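Local coordinates for protein short-chain dehydrogenase/reductase SDR (Burkholderia phymatum, PDB 5IG2) that binds NAD and, as a member of the short-chain dehydrogenase/reductase family, probably oxidises or reduces substrates at a CH-OH group, at residues L231-A234 with V235-G238. Sequence-based numbering, arbitrary orientation. Where two conformers were deposited one is given.
Sequences LQRA and VRSG
Ser237 OG reaches back to Arg233 O at 2.8 Å, a hydrogen bond that illustrates how a serine just past a helix C-terminus can fold its hydroxyl back onto a carbonyl of the last turn. With chi1 at 61°, OG lies between its own N and carbonyl carbon, facing that turn. The same Arg233 O also receives a weak bond from Ser237 N (3.2 Å), whose N-H is shared with Ala234 O, again weakly. Just before this the helix is still regular: Val235 N bonds Leu231 O, and Arg236 N bonds Gln232 O at 3.1 Å.

Two side-chain pairs flank this backbone. Leu231 CD1 touches Val235 CG2 at 3.8 Å; Val235 also touches the bound NAD and Ile203, while Leu231 packs on Ala204. Arg236, extended from CG to NE, crosses Arg233 at a slant, and Arg233 CG lies 3.9 Å above one face of the Arg236 guanidinium, toward its rim. The two guanidinium planes are nearly perpendicular (82°), and Arg236 NH1 forms a salt bridge with Asp13 of the second subunit. That carboxylate probably eases the proximity of the two like charges. The C-terminal end of helix 222-236 thus carries an apolar contact at the cofactor and an ionic one between subunits.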
ATOM      1  N   LEU B 231     -27.972  37.593  -3.147  1.00 17.81           N
ATOM      2  CA  LEU B 231     -28.920  36.582  -2.699  1.00 15.81           C
ATOM      3  C   LEU B 231     -28.366  35.171  -2.907  1.00 16.83           C
ATOM      4  O   LEU B 231     -28.530  34.299  -2.045  1.00 16.32           O
ATOM      5  CB  LEU B 231     -30.256  36.758  -3.424  1.00 15.03           C
ATOM      6  CG  LEU B 231     -31.340  35.760  -3.015  1.00 18.33           C
ATOM      7  CD1 LEU B 231     -31.788  36.027  -1.586  1.00 18.18           C
ATOM      8  CD2 LEU B 231     -32.509  35.812  -3.977  1.00 15.97           C
ATOM      9  N   GLN B 232     -27.707  34.925  -4.041  1.00 14.28           N
ATOM     10  CA  GLN B 232     -27.093  33.618  -4.254  1.00 18.55           C
ATOM     11  C   GLN B 232     -26.130  33.284  -3.122  1.00 16.45           C
ATOM     12  O   GLN B 232     -26.164  32.178  -2.567  1.00 15.11           O
ATOM     13  CB  GLN B 232     -26.372  33.581  -5.601  1.00 28.94           C
ATOM     14  CG  GLN B 232     -27.290  33.500  -6.817  1.00 42.45           C
ATOM     15  CD  GLN B 232     -27.645  32.067  -7.185  1.00 58.90           C
ATOM     16  OE1 GLN B 232     -27.082  31.116  -6.637  1.00 66.59           O
ATOM     17  NE2 GLN B 232     -28.583  31.907  -8.120  1.00 60.27           N
ATOM     18  N   ARG B 233     -25.290  34.251  -2.741  1.00 19.04           N
ATOM     19  CA  ARG B 233     -24.296  34.026  -1.691  1.00 21.68           C
ATOM     20  C   ARG B 233     -24.953  33.817  -0.329  1.00 17.00           C
ATOM     21  O   ARG B 233     -24.540  32.939   0.437  1.00 16.98           O
ATOM     22  CB  ARG B 233     -23.323  35.208  -1.622  1.00 25.05           C
ATOM     23  CG  ARG B 233     -22.428  35.403  -2.842  1.00 38.13           C
ATOM     24  CD  ARG B 233     -21.562  36.660  -2.705  1.00 49.12           C
ATOM     25  NE  ARG B 233     -20.886  36.727  -1.403  1.00 61.98           N
ATOM     26  CZ  ARG B 233     -21.179  37.596  -0.434  1.00 66.84           C
ATOM     27  NH1 ARG B 233     -22.141  38.497  -0.605  1.00 68.84           N
ATOM     28  NH2 ARG B 233     -20.502  37.569   0.709  1.00 64.79           N
ATOM     29  N   ALA B 234     -25.954  34.635   0.002  1.00 17.14           N
ATOM     30  CA  ALA B 234     -26.559  34.557   1.324  1.00 14.91           C
ATOM     31  C   ALA B 234     -27.288  33.237   1.503  1.00 15.57           C
ATOM     32  O   ALA B 234     -27.174  32.587   2.546  1.00 14.39           O
ATOM     33  CB  ALA B 234     -27.513  35.736   1.526  1.00 13.26           C
ATOM     34  N   VAL B 235     -28.024  32.823   0.476  1.00 17.08           N
ATOM     35  CA  VAL B 235     -28.785  31.579   0.533  1.00 13.12           C
ATOM     36  C   VAL B 235     -27.848  30.382   0.668  1.00 11.99           C
ATOM     37  O   VAL B 235     -28.030  29.518   1.536  1.00 12.03           O
ATOM     38  CB  VAL B 235     -29.685  31.478  -0.712  1.00 10.34           C
ATOM     39  CG1 VAL B 235     -30.186  30.064  -0.918  1.00 14.21           C
ATOM     40  CG2 VAL B 235     -30.861  32.480  -0.589  1.00 11.43           C
ATOM     41  N   ARG B 236     -26.823  30.312  -0.175  1.00 13.13           N
ATOM     42  CA  ARG B 236     -26.000  29.110  -0.168  1.00 15.28           C
ATOM     43  C   ARG B 236     -25.197  28.976   1.116  1.00 15.26           C
ATOM     44  O   ARG B 236     -24.775  27.866   1.454  1.00 17.01           O
ATOM     45  CB  ARG B 236     -25.062  29.092  -1.379  1.00 14.01           C
ATOM     46  CG  ARG B 236     -23.940  30.078  -1.278  1.00 15.77           C
ATOM     47  CD  ARG B 236     -23.100  30.176  -2.537  1.00 20.16           C
ATOM     48  NE  ARG B 236     -21.903  30.968  -2.261  1.00 24.26           N
ATOM     49  CZ  ARG B 236     -21.149  31.533  -3.190  1.00 27.41           C
ATOM     50  NH1 ARG B 236     -21.478  31.404  -4.470  1.00 28.79           N
ATOM     51  NH2 ARG B 236     -20.073  32.232  -2.837  1.00 24.84           N
ATOM     52  N   SER B 237     -25.006  30.062   1.861  1.00 14.14           N
ATOM     53  CA  SER B 237     -24.169  30.007   3.051  0.62 16.71           C
ATOM     54  C   SER B 237     -24.974  29.947   4.347  1.00 18.52           C
ATOM     55  O   SER B 237     -24.382  30.008   5.429  1.00 20.96           O
ATOM     56  CB  SER B 237     -23.207  31.199   3.079  0.62 14.89           C
ATOM     57  OG  SER B 237     -23.916  32.419   3.125  0.62 13.50           O
ATOM     58  N   GLY B 238     -26.296  29.801   4.267  1.00 14.23           N
ATOM     59  CA  GLY B 238     -27.087  29.660   5.483  1.00 14.00           C
ATOM     60  C   GLY B 238     -26.639  28.466   6.316  1.00 16.00           C
ATOM     61  O   GLY B 238     -26.359  27.385   5.791  1.00 16.38           O
TER